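Local coordinates for GDSL-like Lipase/Acylhydrolase family protein (Neisseria meningitidis, PDB 4K7J) that removes O-linked acetyl groups from peptidoglycan, acting as an esterase of the SGNH (GDSL-like) hydrolase family, at residues A65-T70 and R98-R103; K79-G84 and S367-V372; T161-G166 and T188-M193; A219-W224 and L245-N250; A287-K292 and I333-N338. One frame throughout, in Å; residues are numbered along the deposited sequence.

The acetate held by Asn250 in contact 4, in the SGNH-hydrolase alpha/beta domain, probably marks the active site. Contact 5 adjoins contact 4: Thr249 CG2 packs on Ser290 OG at 3.6 Å, and the centres of the two contacts are about 18 Å apart. Contact 1 is also about 18 Å from contact 4, centre to centre, and joins the start of helix 68-81 to the five-stranded antiparallel sheet. The far end of that helix meets helix 354-373 in contact 2, about 19 Å from contact 1 between centres. Contact 3 lies in the same sheet that contact 1 reaches, but its centre is about 47 Å from that of contact 5, on the opposite side of the molecule.

Contact 1. Residues A65-T70 and R98-R103; sequences AGDFFT and RMAAVR
The guanidinium of Arg98 lies flat on the ring of Phe68, with the planes only 10° apart, in a stacked cation-pi pair. Arg98 NH1 sits over the ring centre, 3.5 Å from Phe68 CE1, while Ala100 CA comes over the opposite guanidinium face, toward its rim. The contact ties the start of helix 68-81, in the SGNH alpha/beta core, to the lead-in of strand 102-106 in the antiparallel sheet. At the guanidinium edge, in plane, is Gly66 O, which takes a nearly straight bond from Arg98 NH1 at 3.0 Å. That bond fixes the rotation of the guanidinium over the ring. The Arg98 chain, extended from CG to NE, carries the group across to Phe68. A backbone bond from Arg98 N to Ala65 O, 3.0 Å, adds to it. Asp67, with positive phi just after helix 62-65, turns its carboxylate to the other segment. OD1 takes the Thr70 hydroxyl, and OD2 forms a salt bridge with Arg74. Asp67 OD2 also accepts from Ala100 N at 2.7 Å, through its anti lone pair. It takes a further proton from a water, whose oxygen in turn accepts from Ala101 N at 3.0 Å.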
# COMPACT_ATOMS: atom_id res chain seq x y z
N ALA A 65 -2.05 5.89 -3.77
CA ALA A 65 -1.64 5.66 -5.15
C ALA A 65 -0.69 6.72 -5.72
O ALA A 65 0.03 6.46 -6.69
CB ALA A 65 -2.88 5.47 -6.07
N GLY A 66 -0.67 7.91 -5.12
CA GLY A 66 0.22 8.97 -5.56
C GLY A 66 1.64 8.79 -5.04
O GLY A 66 2.57 9.41 -5.54
N ASP A 67 1.78 7.93 -4.04
CA ASP A 67 3.05 7.63 -3.39
C ASP A 67 3.68 8.81 -2.63
O ASP A 67 4.75 8.66 -2.09
CB ASP A 67 4.08 7.00 -4.36
CG ASP A 67 5.02 6.02 -3.66
OD1 ASP A 67 4.64 5.48 -2.59
OD2 ASP A 67 6.14 5.77 -4.17
N PHE A 68 3.03 9.97 -2.58
CA PHE A 68 3.61 11.08 -1.80
C PHE A 68 3.56 10.84 -0.29
O PHE A 68 4.47 11.23 0.44
CB PHE A 68 2.97 12.43 -2.16
CG PHE A 68 3.37 12.94 -3.52
CD1 PHE A 68 4.65 13.45 -3.72
CD2 PHE A 68 2.49 12.91 -4.58
CE1 PHE A 68 5.03 13.92 -4.97
CE2 PHE A 68 2.87 13.37 -5.83
CZ PHE A 68 4.14 13.88 -6.03
N PHE A 69 2.52 10.16 0.17
CA PHE A 69 2.36 9.84 1.58
C PHE A 69 3.27 8.68 1.93
O PHE A 69 4.10 8.76 2.84
CB PHE A 69 0.89 9.49 1.87
CG PHE A 69 0.58 9.22 3.32
CD1 PHE A 69 0.80 7.98 3.89
CD2 PHE A 69 0.01 10.21 4.12
CE1 PHE A 69 0.48 7.73 5.21
CE2 PHE A 69 -0.30 9.96 5.45
CZ PHE A 69 -0.07 8.73 5.99
N THR A 70 3.13 7.59 1.19
CA THR A 70 3.91 6.38 1.48
C THR A 70 5.43 6.56 1.27
O THR A 70 6.23 5.93 1.96
CB THR A 70 3.39 5.18 0.69
OG1 THR A 70 3.05 5.62 -0.63
CG2 THR A 70 2.12 4.64 1.34
N ARG A 98 1.49 6.62 -9.26
CA ARG A 98 2.91 6.94 -9.21
C ARG A 98 3.72 6.04 -8.26
O ARG A 98 3.29 5.73 -7.15
CB ARG A 98 3.07 8.42 -8.83
CG ARG A 98 4.46 8.85 -8.41
CD ARG A 98 4.48 10.35 -8.08
NE ARG A 98 5.81 10.79 -7.66
CZ ARG A 98 6.22 10.84 -6.39
NH1 ARG A 98 5.41 10.48 -5.39
NH2 ARG A 98 7.46 11.25 -6.12
N MET A 99 4.89 5.61 -8.72
CA MET A 99 5.87 4.99 -7.84
C MET A 99 7.02 5.97 -7.69
O MET A 99 7.63 6.36 -8.69
CB MET A 99 6.42 3.69 -8.43
CG MET A 99 5.46 2.52 -8.48
SD MET A 99 5.37 1.64 -6.92
CE MET A 99 3.92 2.42 -6.20
N ALA A 100 7.34 6.36 -6.46
CA ALA A 100 8.44 7.31 -6.27
C ALA A 100 9.81 6.64 -6.34
O ALA A 100 10.79 7.26 -6.76
CB ALA A 100 8.29 8.04 -4.94
N ALA A 101 9.86 5.37 -5.96
CA ALA A 101 11.12 4.65 -5.75
C ALA A 101 11.72 3.98 -6.99
O ALA A 101 12.89 3.59 -6.98
CB ALA A 101 10.96 3.62 -4.64
N VAL A 102 10.92 3.82 -8.05
CA VAL A 102 11.43 3.26 -9.30
C VAL A 102 10.87 3.94 -10.53
O VAL A 102 9.80 4.55 -10.49
CB VAL A 102 11.11 1.76 -9.46
CG1 VAL A 102 12.14 0.92 -8.78
CG2 VAL A 102 9.70 1.45 -8.97
N ARG A 103 11.59 3.80 -11.63
CA ARG A 103 11.16 4.31 -12.93
C ARG A 103 11.02 3.14 -13.89
O ARG A 103 11.81 2.20 -13.84
CB ARG A 103 12.17 5.32 -13.46
CG ARG A 103 12.34 6.53 -12.55
CD ARG A 103 13.25 7.60 -13.16
NE ARG A 103 14.67 7.25 -13.08
CZ ARG A 103 15.35 6.66 -14.05
NH1 ARG A 103 14.75 6.33 -15.18
NH2 ARG A 103 16.64 6.39 -13.88
O HOH W 1 7.63 3.60 -4.90

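Contact 2. Residues K79-G84 and S367-V372; sequences KTWGDG and SLEELV
Thr80 and Trp81 meet Glu369 and Val372 in a helix-helix contact, where the C-terminal turn of helix 68-81 packs on helix 354-373 in the helical layer of the alpha/beta fold. One polar bond and the outer atoms of one indole carry it. The polar pair is tip to tip: Thr80 OG1 donates to Glu369 OE2 at 2.8 Å, meeting the oxygen from above the carboxylate plane, 57° out of it. The same hydroxyl is also hydrogen-bonded to the carbonyl O of Arg76, one turn back, so its single proton is probably shared between two acceptors. Arg76 NE makes a long, weak ion pair with Glu369 OE2 as well. Glu369 starts with CG beside its backbone N (chi1 -71°) and then runs out extended, which brings the carboxylate up to the threonine.

The indole of Trp81 works with the far corner of its six-membered ring. CH2 touches Glu369 CG at 3.7 Å, so the aliphatic part of the glutamate lies against the ring while its carboxylate plane is steep to it. Val372 slides past in the opposite direction, its CG2 3.9 Å from Trp81 CZ2. Leu43 and Ala47 of helix 38-47 also touch the indole, making this a meeting of three helices. Directly after the tryptophan, Gly82 leaves helical geometry with positive phi, and its backbone bonds to Ile209 in strand 208-215. One indole face is covered by the neighbouring methyl: Thr80 CG2 lies 3.4 Å above the Trp81 ring plane, toward the rim.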
# COMPACT_ATOMS: atom_id res chain seq x y z
N LYS A 79 15.49 5.60 7.30
CA LYS A 79 16.59 6.26 8.01
C LYS A 79 16.66 5.79 9.46
O LYS A 79 17.73 5.53 10.00
CB LYS A 79 16.40 7.79 7.95
CG LYS A 79 16.79 8.38 6.61
CD LYS A 79 18.30 8.19 6.37
CE LYS A 79 18.77 8.88 5.10
NZ LYS A 79 18.55 8.06 3.87
N THR A 80 15.50 5.65 10.08
CA THR A 80 15.41 5.24 11.47
C THR A 80 15.81 3.78 11.69
O THR A 80 16.50 3.46 12.65
CB THR A 80 13.98 5.47 12.00
OG1 THR A 80 13.64 6.86 11.90
CG2 THR A 80 13.86 5.02 13.45
N TRP A 81 15.37 2.89 10.80
CA TRP A 81 15.48 1.46 11.06
C TRP A 81 16.21 0.66 9.97
O TRP A 81 16.40 -0.55 10.09
CB TRP A 81 14.10 0.88 11.34
CG TRP A 81 13.47 1.35 12.63
CD1 TRP A 81 14.09 1.47 13.85
CD2 TRP A 81 12.11 1.75 12.84
NE1 TRP A 81 13.20 1.91 14.79
CE2 TRP A 81 11.97 2.10 14.20
CE3 TRP A 81 10.99 1.85 12.01
CZ2 TRP A 81 10.77 2.53 14.75
CZ3 TRP A 81 9.79 2.29 12.55
CH2 TRP A 81 9.69 2.62 13.91
N GLY A 82 16.64 1.34 8.91
CA GLY A 82 17.38 0.69 7.85
C GLY A 82 16.65 0.62 6.53
O GLY A 82 15.45 0.37 6.48
N ASP A 83 17.40 0.85 5.44
CA ASP A 83 16.86 0.78 4.08
C ASP A 83 16.78 -0.67 3.62
O ASP A 83 17.74 -1.20 3.07
CB ASP A 83 17.75 1.56 3.11
CG ASP A 83 17.15 1.67 1.71
OD1 ASP A 83 16.23 0.90 1.35
OD2 ASP A 83 17.62 2.53 0.94
N GLY A 84 15.62 -1.29 3.81
CA GLY A 84 15.42 -2.66 3.37
C GLY A 84 15.14 -2.81 1.88
O GLY A 84 14.90 -3.91 1.41
N SER A 367 4.30 9.08 15.16
CA SER A 367 3.43 8.25 16.00
C SER A 367 3.94 6.81 16.15
O SER A 367 3.86 6.22 17.24
CB SER A 367 2.00 8.26 15.46
OG SER A 367 1.48 9.59 15.34
N LEU A 368 4.47 6.24 15.08
CA LEU A 368 4.91 4.84 15.11
C LEU A 368 6.22 4.69 15.86
O LEU A 368 6.41 3.73 16.61
CB LEU A 368 5.04 4.27 13.69
CG LEU A 368 3.73 4.15 12.90
CD1 LEU A 368 4.00 3.83 11.44
CD2 LEU A 368 2.85 3.09 13.53
N GLU A 369 7.14 5.63 15.66
CA GLU A 369 8.42 5.58 16.36
C GLU A 369 8.22 5.73 17.87
O GLU A 369 8.91 5.07 18.66
CB GLU A 369 9.39 6.63 15.80
CG GLU A 369 9.90 6.30 14.40
CD GLU A 369 10.64 7.47 13.74
OE1 GLU A 369 10.86 8.50 14.42
OE2 GLU A 369 10.99 7.36 12.55
N GLU A 370 7.26 6.56 18.26
CA GLU A 370 6.92 6.74 19.67
C GLU A 370 6.46 5.43 20.25
O GLU A 370 6.82 5.07 21.38
CB GLU A 370 5.79 7.75 19.85
CG GLU A 370 6.17 9.20 19.65
CD GLU A 370 5.03 10.14 20.01
OE1 GLU A 370 4.04 9.66 20.60
OE2 GLU A 370 5.12 11.35 19.69
N LEU A 371 5.64 4.73 19.48
CA LEU A 371 5.00 3.51 19.93
C LEU A 371 6.07 2.46 20.19
O LEU A 371 6.02 1.73 21.18
CB LEU A 371 3.99 3.00 18.89
CG LEU A 371 3.26 1.69 19.20
CD1 LEU A 371 2.43 1.78 20.46
CD2 LEU A 371 2.38 1.27 18.03
N VAL A 372 7.03 2.40 19.29
CA VAL A 372 8.12 1.45 19.38
C VAL A 372 9.01 1.81 20.57
O VAL A 372 9.39 0.94 21.36
CB VAL A 372 8.93 1.44 18.08
CG1 VAL A 372 10.31 0.81 18.28
CG2 VAL A 372 8.15 0.72 17.00

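Contact 3. Residues T161-G166 and T188-M193; sequences TLTVNG and TIHTEM
Leu162 and Thr191 lie side by side and point the same way, with Leu162 CB 3.9 Å from Thr191 CG2; the hydroxyl of Thr191 turns instead to Thr129. Ile189 and Val164 share this face. They form a non-hydrogen-bonded antiparallel pair whose side chains meet loosely, while Leu162 CD1 comes within 4.3 Å of Ile189 CG2. On the opposite face, Thr163 and His190 are a hydrogen-bonded pair and cross obliquely. Thr163 OG1, placed between the backbone N and the carbonyl carbon (chi1 68°), comes to 3.2 Å from His190 CB, and a water in the plane of the imidazole links the same hydroxyl to His190 ND1.

Strands 161-164 and 187-191 are neighbours in a five-stranded antiparallel sheet. The apolar face of Leu162, Val164 and Ile189 packs on Ile197 and Ile200 of strand 195-203 and on Ala183 of strand 177-183, both in the second sheet, as in the beta-sandwich of galactose-binding-like domains. Thr163 N and O each bond to His190, both at 3.0 Å.

Beyond the strand, Asn165 and Gly166 both have positive phi, fitting a type I' turn into strand 167-170. The Asn165 side chain folds back: its OD1 accepts from Thr188 N at 2.8 Å, 173° at the hydrogen, and Thr188 O receives Asn165 N. Asn165 ND2 goes to Ala184 O, holding the amide from both ends.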
# COMPACT_ATOMS: atom_id res chain seq x y z
N THR A 161 8.39 -19.69 -19.38
CA THR A 161 9.52 -19.02 -18.77
C THR A 161 9.54 -17.53 -19.08
O THR A 161 8.85 -17.07 -19.99
CB THR A 161 10.87 -19.60 -19.27
OG1 THR A 161 10.94 -19.46 -20.68
CG2 THR A 161 10.99 -21.08 -18.91
N LEU A 162 10.32 -16.79 -18.31
CA LEU A 162 10.72 -15.43 -18.66
C LEU A 162 12.14 -15.29 -18.16
O LEU A 162 12.67 -16.22 -17.54
CB LEU A 162 9.78 -14.37 -18.03
CG LEU A 162 9.36 -14.45 -16.56
CD1 LEU A 162 10.50 -14.10 -15.61
CD2 LEU A 162 8.13 -13.54 -16.30
N THR A 163 12.77 -14.15 -18.44
CA THR A 163 14.11 -13.95 -17.94
C THR A 163 14.18 -12.69 -17.10
O THR A 163 13.53 -11.70 -17.41
CB THR A 163 15.17 -13.85 -19.06
OG1 THR A 163 14.96 -12.64 -19.80
CG2 THR A 163 15.11 -15.06 -20.01
N VAL A 164 14.97 -12.75 -16.04
CA VAL A 164 15.21 -11.61 -15.17
C VAL A 164 16.72 -11.37 -15.17
O VAL A 164 17.48 -12.23 -14.72
CB VAL A 164 14.75 -11.92 -13.74
CG1 VAL A 164 15.06 -10.76 -12.82
CG2 VAL A 164 13.26 -12.26 -13.71
N ASN A 165 17.14 -10.20 -15.68
CA ASN A 165 18.56 -9.94 -15.98
C ASN A 165 19.26 -11.12 -16.67
O ASN A 165 20.37 -11.49 -16.29
CB ASN A 165 19.34 -9.52 -14.73
CG ASN A 165 19.00 -8.11 -14.28
OD1 ASN A 165 18.07 -7.50 -14.79
ND2 ASN A 165 19.74 -7.61 -13.30
N GLY A 166 18.61 -11.71 -17.66
CA GLY A 166 19.22 -12.80 -18.40
C GLY A 166 19.03 -14.19 -17.82
O GLY A 166 19.23 -15.19 -18.51
N THR A 188 15.92 -5.95 -15.64
CA THR A 188 15.30 -6.10 -16.96
C THR A 188 14.63 -7.46 -17.09
O THR A 188 15.26 -8.49 -16.89
CB THR A 188 16.32 -5.89 -18.09
OG1 THR A 188 16.80 -4.54 -18.04
CG2 THR A 188 15.68 -6.13 -19.45
N ILE A 189 13.34 -7.44 -17.41
CA ILE A 189 12.55 -8.64 -17.50
C ILE A 189 12.02 -8.80 -18.92
O ILE A 189 11.39 -7.89 -19.47
CB ILE A 189 11.35 -8.59 -16.52
CG1 ILE A 189 11.87 -8.35 -15.10
CG2 ILE A 189 10.53 -9.87 -16.59
CD1 ILE A 189 10.78 -7.95 -14.12
N HIS A 190 12.30 -9.96 -19.51
CA HIS A 190 11.98 -10.24 -20.91
C HIS A 190 10.98 -11.39 -20.97
O HIS A 190 11.16 -12.40 -20.30
CB HIS A 190 13.25 -10.65 -21.68
CG HIS A 190 14.16 -9.50 -22.01
ND1 HIS A 190 15.49 -9.67 -22.34
CD2 HIS A 190 13.92 -8.17 -22.08
CE1 HIS A 190 16.03 -8.49 -22.59
NE2 HIS A 190 15.10 -7.57 -22.44
N THR A 191 9.93 -11.23 -21.77
CA THR A 191 8.94 -12.30 -21.92
C THR A 191 8.79 -12.69 -23.38
O THR A 191 8.25 -11.93 -24.19
CB THR A 191 7.56 -11.90 -21.34
OG1 THR A 191 7.10 -10.70 -21.97
CG2 THR A 191 7.66 -11.66 -19.85
N GLU A 192 9.27 -13.88 -23.72
CA GLU A 192 9.13 -14.37 -25.08
C GLU A 192 7.66 -14.52 -25.44
O GLU A 192 7.22 -14.02 -26.46
CB GLU A 192 9.89 -15.69 -25.26
CG GLU A 192 9.47 -16.50 -26.49
CD GLU A 192 9.93 -15.90 -27.82
OE1 GLU A 192 10.55 -14.81 -27.83
OE2 GLU A 192 9.66 -16.53 -28.86
N MET A 193 6.91 -15.20 -24.58
CA MET A 193 5.46 -15.35 -24.73
C MET A 193 4.71 -14.53 -23.66
O MET A 193 5.32 -14.08 -22.69
CB MET A 193 5.08 -16.84 -24.69
CG MET A 193 5.36 -17.60 -26.01
SD MET A 193 4.38 -17.07 -27.44
CE MET A 193 5.56 -16.05 -28.31
O HOH W 2 7.83 -16.96 -22.44
O HOH W 3 16.27 -10.45 -18.84
O HOH W 4 16.66 -12.03 -21.89

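Contact 4. Residues A219-W224 and L245-N250; sequences AQLTQW and LSYGTN. With ACT (acetate ion), chain C.
Gln220 and Tyr247 bring the two backbones closest, 5.9 Å between their CA atoms, where the 3-10 turn 221-224 passes the C-terminal end of strand 242-246. A water knits the chains together: it lies 2.9 Å from Ala219 O, to which it probably donates, and accepts from Gly248 N and Asn250 N. The Tyr247 ring packs between them. The backbone N of Leu221 lies over one face of its ring, toward the rim, and is hydrogen-bonded to Glu251 OE2; Leu221 CB makes a CH-pi contact there, 4.1 Å from the Tyr247 ring centroid. At the far end of that ring, Trp224 NE1 donates to Tyr247 OH at 2.8 Å, the oxygen lying in the indole plane. Leu245 CD2 meets Trp224 CZ2 at 3.7 Å. Asn250 ND2 spends its hydrogens in two directions: to Ala219 O at 3.0 Å, from above the carbonyl plane, and to the acetate OXT at 2.9 Å, nearly straight (172°). The first bond probably helps to orient the amide for the second. The acetate, probably from the crystallisation liquor, is also bound by Ser62 N, Gly218 N and His351 NE2. Two backbone NH groups and an asparagine amide around one anion are consistent with the oxyanion hole of SGNH hydrolases.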
# COMPACT_ATOMS: atom_id res chain seq x y z
N ALA A 219 -10.64 4.09 -5.01
CA ALA A 219 -11.04 2.80 -4.44
C ALA A 219 -11.63 2.88 -3.03
O ALA A 219 -11.35 3.80 -2.26
CB ALA A 219 -9.88 1.82 -4.46
N GLN A 220 -12.44 1.87 -2.71
CA GLN A 220 -12.99 1.67 -1.37
C GLN A 220 -12.57 0.28 -0.90
O GLN A 220 -12.28 -0.58 -1.74
CB GLN A 220 -14.50 1.74 -1.42
CG GLN A 220 -15.04 3.12 -1.86
CD GLN A 220 -16.54 3.10 -1.99
OE1 GLN A 220 -17.25 2.55 -1.14
NE2 GLN A 220 -17.04 3.66 -3.09
N LEU A 221 -12.52 0.06 0.41
CA LEU A 221 -12.02 -1.22 0.94
C LEU A 221 -12.83 -2.41 0.47
O LEU A 221 -12.26 -3.46 0.17
CB LEU A 221 -11.94 -1.22 2.47
CG LEU A 221 -11.59 -2.59 3.08
CD1 LEU A 221 -10.19 -3.01 2.70
CD2 LEU A 221 -11.76 -2.60 4.57
N THR A 222 -14.15 -2.26 0.39
CA THR A 222 -15.02 -3.35 -0.03
C THR A 222 -14.75 -3.76 -1.47
O THR A 222 -15.12 -4.86 -1.88
CB THR A 222 -16.51 -3.00 0.13
OG1 THR A 222 -16.84 -1.84 -0.67
CG2 THR A 222 -16.85 -2.74 1.59
N GLN A 223 -14.11 -2.89 -2.23
CA GLN A 223 -13.84 -3.18 -3.63
C GLN A 223 -12.66 -4.13 -3.83
O GLN A 223 -12.27 -4.38 -4.96
CB GLN A 223 -13.67 -1.90 -4.44
CG GLN A 223 -14.98 -1.12 -4.57
CD GLN A 223 -14.80 0.26 -5.13
OE1 GLN A 223 -13.75 0.86 -4.97
NE2 GLN A 223 -15.83 0.77 -5.80
N TRP A 224 -12.10 -4.66 -2.75
CA TRP A 224 -11.24 -5.83 -2.86
C TRP A 224 -12.01 -6.98 -3.55
O TRP A 224 -11.40 -7.90 -4.13
CB TRP A 224 -10.74 -6.29 -1.49
CG TRP A 224 -9.68 -5.41 -0.86
CD1 TRP A 224 -9.42 -4.09 -1.15
CD2 TRP A 224 -8.76 -5.79 0.16
NE1 TRP A 224 -8.38 -3.64 -0.36
CE2 TRP A 224 -7.97 -4.66 0.45
CE3 TRP A 224 -8.52 -6.98 0.86
CZ2 TRP A 224 -6.95 -4.69 1.41
CZ3 TRP A 224 -7.52 -7.01 1.81
CH2 TRP A 224 -6.74 -5.87 2.08
N LEU A 245 -4.25 -0.05 6.19
CA LEU A 245 -5.43 0.16 5.35
C LEU A 245 -5.78 1.64 5.37
O LEU A 245 -6.07 2.21 6.43
CB LEU A 245 -6.60 -0.67 5.87
CG LEU A 245 -6.40 -2.18 5.94
CD1 LEU A 245 -7.54 -2.83 6.71
CD2 LEU A 245 -6.26 -2.79 4.55
N SER A 246 -5.74 2.27 4.21
CA SER A 246 -6.02 3.70 4.13
C SER A 246 -7.14 3.98 3.12
O SER A 246 -6.88 4.23 1.95
CB SER A 246 -4.74 4.48 3.78
OG SER A 246 -4.99 5.88 3.66
N TYR A 247 -8.39 3.91 3.59
CA TYR A 247 -9.54 4.19 2.75
C TYR A 247 -10.45 5.14 3.52
O TYR A 247 -10.07 5.63 4.57
CB TYR A 247 -10.31 2.90 2.43
CG TYR A 247 -9.56 1.88 1.57
CD1 TYR A 247 -9.61 1.93 0.18
CD2 TYR A 247 -8.85 0.84 2.16
CE1 TYR A 247 -8.96 0.98 -0.59
CE2 TYR A 247 -8.20 -0.12 1.39
CZ TYR A 247 -8.26 -0.04 0.02
OH TYR A 247 -7.61 -0.99 -0.75
N GLY A 248 -11.63 5.41 2.99
CA GLY A 248 -12.59 6.21 3.74
C GLY A 248 -13.07 7.42 2.98
O GLY A 248 -14.24 7.77 3.04
N THR A 249 -12.16 8.05 2.24
CA THR A 249 -12.50 9.25 1.48
C THR A 249 -13.58 8.99 0.43
O THR A 249 -14.54 9.73 0.32
CB THR A 249 -11.26 9.85 0.82
OG1 THR A 249 -10.34 10.25 1.85
CG2 THR A 249 -11.61 11.05 -0.03
N ASN A 250 -13.43 7.92 -0.34
CA ASN A 250 -14.42 7.61 -1.36
C ASN A 250 -15.72 7.04 -0.79
O ASN A 250 -16.80 7.39 -1.26
CB ASN A 250 -13.82 6.68 -2.42
CG ASN A 250 -12.63 7.33 -3.13
OD1 ASN A 250 -12.79 8.33 -3.81
ND2 ASN A 250 -11.44 6.77 -2.94
C ACT C . -9.42 9.37 -4.09
O ACT C . -9.63 10.06 -5.14
OXT ACT C . -9.22 8.14 -4.24
CH3 ACT C . -9.38 10.00 -2.73
O HOH W 5 -11.42 5.61 -0.03

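Contact 5. Residues A287-K292 and I333-N338; sequences APESLK and ICSMKN
The carboxylate of Glu289 is gripped by three consecutive backbone NH groups of the other segment. Its OE1 takes two of them: Met336 N at 2.8 Å, nearly straight (175°), and Ser335 N at 2.7 Å, more bent. The other oxygen, OE2, accepts from Cys334 N at 2.9 Å on its syn side. A water adds a fourth link, giving a proton to Glu289 OE1 and accepting from Lys337 N. An extended chain, with CG anti to the backbone N (chi1 179°), carries the acid to the other segment.

Around this polar centre the side chains pack. Met336 bends at chi2 and chi3, which puts its CE 3.3 Å from the carbonyl Glu289 O, while Leu291 CG makes the apolar contact with Met336 CG at 3.7 Å. Leu291 CD1 continues along the start of the helix to Lys337 CB at 4.2 Å.

Further out, Arg301 forms a salt bridge with Glu289 OE2, a second partner that, with the NH groups, would probably keep the acid ionised. Cys334, with positive phi, is tied through its disulfide to Cys298, and the Ser335 hydroxyl bonds to Gly332 O. Because Met336 begins helix 336-341, the amides that Glu289 collects lie at a helix N-terminus, whose partial positive charge would suit a carboxylate. The arrangement is a buried acid in the loop after strand 281-286 of the SGNH alpha/beta fold, holding the N-terminal end of helix 336-341.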
# COMPACT_ATOMS: atom_id res chain seq x y z
N ALA A 287 -10.19 8.30 7.71
CA ALA A 287 -10.22 9.25 6.61
C ALA A 287 -9.87 10.68 7.06
O ALA A 287 -10.26 11.11 8.16
CB ALA A 287 -11.57 9.22 5.94
N PRO A 288 -9.13 11.43 6.22
CA PRO A 288 -8.89 12.85 6.50
C PRO A 288 -10.18 13.62 6.32
O PRO A 288 -11.13 13.08 5.75
CB PRO A 288 -7.89 13.26 5.41
CG PRO A 288 -8.16 12.31 4.27
CD PRO A 288 -8.51 11.00 4.95
N GLU A 289 -10.23 14.86 6.78
CA GLU A 289 -11.37 15.69 6.44
C GLU A 289 -11.34 15.95 4.95
O GLU A 289 -10.29 16.26 4.38
CB GLU A 289 -11.38 17.02 7.21
CG GLU A 289 -12.58 17.90 6.83
CD GLU A 289 -12.78 19.11 7.73
OE1 GLU A 289 -11.97 20.06 7.67
OE2 GLU A 289 -13.77 19.12 8.50
N SER A 290 -12.49 15.81 4.31
CA SER A 290 -12.70 16.21 2.93
C SER A 290 -13.82 17.22 2.92
O SER A 290 -14.58 17.30 3.89
CB SER A 290 -13.12 15.01 2.06
OG SER A 290 -12.08 14.06 1.97
N LEU A 291 -13.92 17.99 1.85
CA LEU A 291 -15.00 18.95 1.68
C LEU A 291 -15.76 18.65 0.41
O LEU A 291 -15.16 18.43 -0.64
CB LEU A 291 -14.45 20.37 1.64
CG LEU A 291 -13.62 20.74 2.87
CD1 LEU A 291 -13.08 22.16 2.77
CD2 LEU A 291 -14.45 20.56 4.14
N LYS A 292 -17.09 18.65 0.52
CA LYS A 292 -17.98 18.53 -0.62
C LYS A 292 -17.94 19.83 -1.40
O LYS A 292 -18.17 19.87 -2.61
CB LYS A 292 -19.40 18.27 -0.13
CG LYS A 292 -20.38 17.93 -1.23
CD LYS A 292 -19.85 16.74 -2.03
CE LYS A 292 -20.77 16.37 -3.18
NZ LYS A 292 -20.27 15.14 -3.86
N ILE A 333 -11.80 18.64 13.11
CA ILE A 333 -12.86 19.11 12.22
C ILE A 333 -12.57 20.56 11.81
O ILE A 333 -11.92 21.29 12.54
CB ILE A 333 -14.25 19.00 12.89
CG1 ILE A 333 -15.38 19.15 11.87
CG2 ILE A 333 -14.36 19.99 14.06
CD1 ILE A 333 -16.78 19.06 12.49
N CYS A 334 -13.03 20.94 10.62
CA CYS A 334 -12.83 22.29 10.10
C CYS A 334 -11.35 22.62 9.93
O CYS A 334 -10.89 23.71 10.29
CB CYS A 334 -13.52 23.33 11.01
SG CYS A 334 -13.49 25.04 10.39
N SER A 335 -10.59 21.68 9.39
CA SER A 335 -9.16 21.92 9.17
C SER A 335 -8.79 21.91 7.69
O SER A 335 -7.79 22.50 7.30
CB SER A 335 -8.33 20.87 9.91
OG SER A 335 -8.63 19.58 9.41
N MET A 336 -9.59 21.25 6.86
CA MET A 336 -9.24 21.11 5.45
C MET A 336 -9.19 22.44 4.71
O MET A 336 -8.29 22.64 3.89
CB MET A 336 -10.16 20.11 4.72
CG MET A 336 -10.01 20.11 3.18
SD MET A 336 -8.33 19.74 2.61
CE MET A 336 -8.38 17.97 2.34
N LYS A 337 -10.12 23.35 5.00
CA LYS A 337 -10.10 24.63 4.30
C LYS A 337 -8.82 25.40 4.63
O LYS A 337 -8.21 26.01 3.76
CB LYS A 337 -11.34 25.48 4.59
CG LYS A 337 -11.56 26.58 3.54
CD LYS A 337 -11.88 27.92 4.20
CE LYS A 337 -11.68 29.11 3.25
NZ LYS A 337 -11.72 30.44 3.98
N ASN A 338 -8.39 25.33 5.88
CA ASN A 338 -7.14 25.97 6.28
C ASN A 338 -5.95 25.35 5.54
O ASN A 338 -5.08 26.06 5.04
CB ASN A 338 -6.94 25.85 7.79
CG ASN A 338 -5.93 26.85 8.31
OD1 ASN A 338 -5.87 27.99 7.83
ND2 ASN A 338 -5.13 26.44 9.29
O HOH W 6 -12.47 22.81 6.58